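Local coordinates for protein glutathione-independent glyoxalase DJ-1 (Schizosaccharomyces pombe, PDB 4QYT) that converts methylglyoxal to D-lactate in a single step without glutathione and takes part in protection against reactive oxygen species, at residues A[8-16]-A[88-98]. Sequence-based numbering, arbitrary orientation.
Sequences CLFVADGTD and TLSTTPFVQQV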
# COMPACT_ATOMS: atom_id res chain seq x y z
N CYS A 8 -11.62 9.31 8.53
CA CYS A 8 -10.57 9.00 9.50
C CYS A 8 -10.02 7.61 9.22
O CYS A 8 -10.78 6.63 9.27
CB CYS A 8 -11.15 9.01 10.91
SG CYS A 8 -10.01 8.37 12.14
N LEU A 9 -8.72 7.54 8.96
CA LEU A 9 -8.02 6.26 8.87
C LEU A 9 -7.24 6.11 10.18
O LEU A 9 -6.26 6.78 10.43
CB LEU A 9 -7.12 6.30 7.64
CG LEU A 9 -6.34 5.08 7.29
CD1 LEU A 9 -7.00 3.78 7.43
CD2 LEU A 9 -5.67 5.22 5.95
N PHE A 10 -7.77 5.23 11.05
CA PHE A 10 -7.05 4.96 12.29
C PHE A 10 -5.75 4.24 11.99
O PHE A 10 -5.64 3.44 11.06
CB PHE A 10 -7.91 4.10 13.23
CG PHE A 10 -9.01 4.84 13.92
CD1 PHE A 10 -8.72 5.80 14.88
CD2 PHE A 10 -10.36 4.56 13.70
CE1 PHE A 10 -9.73 6.45 15.58
CE2 PHE A 10 -11.35 5.20 14.42
CZ PHE A 10 -11.05 6.14 15.36
N VAL A 11 -4.78 4.44 12.88
CA VAL A 11 -3.46 3.85 12.73
C VAL A 11 -2.86 3.69 14.12
O VAL A 11 -3.07 4.53 14.99
CB VAL A 11 -2.56 4.66 11.77
CG1 VAL A 11 -2.19 6.02 12.35
CG2 VAL A 11 -1.32 3.90 11.32
N ALA A 12 -2.11 2.62 14.32
CA ALA A 12 -1.44 2.35 15.58
C ALA A 12 -0.05 1.81 15.26
O ALA A 12 0.21 1.37 14.14
CB ALA A 12 -2.25 1.32 16.36
N ASP A 13 0.82 1.75 16.26
CA ASP A 13 2.02 0.95 16.07
C ASP A 13 1.61 -0.47 15.71
O ASP A 13 0.72 -1.05 16.33
CB ASP A 13 2.89 1.03 17.34
CG ASP A 13 3.35 2.43 17.59
OD1 ASP A 13 4.04 3.00 16.75
OD2 ASP A 13 2.89 3.04 18.59
N GLY A 14 2.23 -1.02 14.67
CA GLY A 14 1.84 -2.36 14.24
C GLY A 14 0.78 -2.38 13.15
O GLY A 14 0.39 -3.48 12.73
N THR A 15 0.31 -1.22 12.66
CA THR A 15 -0.66 -1.24 11.56
C THR A 15 0.04 -1.66 10.26
O THR A 15 1.16 -1.21 9.95
CB THR A 15 -1.30 0.16 11.39
OG1 THR A 15 -2.19 0.39 12.50
CG2 THR A 15 -2.05 0.27 10.09
N ASP A 16 -0.66 -2.46 9.48
CA ASP A 16 -0.13 -2.90 8.20
C ASP A 16 -0.02 -1.78 7.16
O ASP A 16 -0.99 -1.06 6.91
CB ASP A 16 -1.02 -4.02 7.64
CG ASP A 16 -0.47 -4.57 6.38
OD1 ASP A 16 0.55 -5.29 6.48
OD2 ASP A 16 -1.03 -4.28 5.30
N THR A 88 -4.26 -3.33 19.19
CA THR A 88 -4.40 -2.05 19.87
C THR A 88 -5.72 -1.36 19.52
O THR A 88 -6.48 -0.96 20.39
CB THR A 88 -3.20 -1.18 19.53
OG1 THR A 88 -2.07 -1.79 20.10
CG2 THR A 88 -3.37 0.20 20.04
N LEU A 89 -6.01 -1.24 18.22
CA LEU A 89 -7.21 -0.48 17.83
C LEU A 89 -8.48 -1.15 18.35
O LEU A 89 -9.39 -0.48 18.84
CB LEU A 89 -7.23 -0.28 16.31
CG LEU A 89 -6.14 0.62 15.75
CD1 LEU A 89 -6.17 0.63 14.24
CD2 LEU A 89 -6.22 2.03 16.29
N SER A 90 -8.55 -2.47 18.20
CA SER A 90 -9.76 -3.21 18.55
C SER A 90 -10.02 -3.14 20.06
O SER A 90 -11.17 -3.35 20.47
CB SER A 90 -9.73 -4.65 18.08
OG SER A 90 -8.75 -5.39 18.79
N THR A 91 -8.99 -2.90 20.88
CA THR A 91 -9.14 -2.89 22.32
C THR A 91 -9.05 -1.48 22.88
O THR A 91 -8.92 -1.29 24.08
CB THR A 91 -8.08 -3.79 22.97
OG1 THR A 91 -6.76 -3.32 22.72
CG2 THR A 91 -8.26 -5.24 22.56
N THR A 92 -9.26 -0.48 22.02
CA THR A 92 -9.31 0.91 22.49
C THR A 92 -10.75 1.34 22.60
O THR A 92 -11.44 1.39 21.58
CB THR A 92 -8.57 1.80 21.50
OG1 THR A 92 -7.21 1.40 21.40
CG2 THR A 92 -8.57 3.24 21.91
N PRO A 93 -11.26 1.71 23.79
CA PRO A 93 -12.67 2.10 23.87
C PRO A 93 -13.06 3.20 22.92
O PRO A 93 -14.16 3.14 22.38
CB PRO A 93 -12.84 2.44 25.37
CG PRO A 93 -11.86 1.51 26.03
CD PRO A 93 -10.66 1.51 25.12
N PHE A 94 -12.20 4.20 22.71
CA PHE A 94 -12.57 5.27 21.79
C PHE A 94 -12.95 4.73 20.42
O PHE A 94 -13.92 5.18 19.80
CB PHE A 94 -11.41 6.24 21.68
CG PHE A 94 -11.67 7.41 20.77
CD1 PHE A 94 -12.23 8.56 21.28
CD2 PHE A 94 -11.31 7.41 19.42
CE1 PHE A 94 -12.44 9.67 20.48
CE2 PHE A 94 -11.51 8.52 18.62
CZ PHE A 94 -12.05 9.66 19.16
N VAL A 95 -12.13 3.81 19.90
CA VAL A 95 -12.40 3.21 18.59
C VAL A 95 -13.70 2.44 18.58
O VAL A 95 -14.53 2.57 17.69
CB VAL A 95 -11.21 2.35 18.13
CG1 VAL A 95 -11.52 1.64 16.84
CG2 VAL A 95 -9.95 3.18 18.00
N GLN A 96 -13.89 1.64 19.63
CA GLN A 96 -15.13 0.88 19.78
C GLN A 96 -16.36 1.80 19.83
O GLN A 96 -17.41 1.50 19.27
CB GLN A 96 -15.10 0.02 21.04
CG GLN A 96 -14.00 -1.02 21.09
CD GLN A 96 -13.73 -1.48 22.50
OE1 GLN A 96 -14.42 -1.08 23.46
NE2 GLN A 96 -12.74 -2.34 22.65
N GLN A 97 -16.24 2.89 20.60
CA GLN A 97 -17.33 3.85 20.75
C GLN A 97 -17.69 4.50 19.42
O GLN A 97 -18.86 4.70 19.10
CB GLN A 97 -16.93 4.95 21.74
CG GLN A 97 -16.85 4.48 23.21
CD GLN A 97 -15.96 5.36 24.12
OE1 GLN A 97 -15.25 6.27 23.68
NE2 GLN A 97 -16.00 5.07 25.38
N VAL A 98 -16.68 4.84 18.63
CA VAL A 98 -16.94 5.40 17.31
C VAL A 98 -17.67 4.38 16.45
O VAL A 98 -18.63 4.72 15.77
CB VAL A 98 -15.58 5.82 16.65
CG1 VAL A 98 -15.70 5.99 15.13
CG2 VAL A 98 -15.04 7.08 17.31
O HOH W 1 0.07 -0.63 18.98
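Phe10 makes the largest single contribution to the contact between strand 8-12 and segment 88-98, the end of one helix and the start of the next, with its ring lying between Val95 and Cys8. Over one face sits Val95 CG2, 4.1 Å from the ring centroid and 11° off the normal, the geometry of a CH-pi contact; Cys8 SG stands over the centre of the opposite face. At the rim, Phe10 CZ meets Phe94 CE2 at 4.1 Å, edge against edge, the two side chains crossing at about a right angle, while Val98 CG1 comes near Phe10 CE2. Phe94 extends to this rim because its CG is anti to the backbone N (chi1 -179°). Phe10 CB is met by the Leu89 fork, with CD1 at 4.0 Å, and the same leucine places CG 4.0 Å from Ala12 CB. Thr88 CG2 touches that methyl as well.

Strand 7-12 is an inner strand of the sheet in the DJ-1/PfpI alpha/beta sandwich, parallel to its neighbours 34-39 and 76-79, and this contact packs helices 83-90 and 93-102 against one side of the sheet, where Ile79 of the adjacent strand also touches Leu89 and Val95. Thr88 has CG2 anti to its N, which leaves OG1 beside the N to bind a water at 2.7 Å; the water donates to Asp13 O. In the type II turn from Ala12 to Thr15, Thr15 OG1 accepts from Ala12 N at 2.9 Å (160°). At the end of helix 83-90, Thr88 O accepts from Thr91 N and Thr92 OG1, which reach it from opposite faces of its plane, the latter at 2.7 Å.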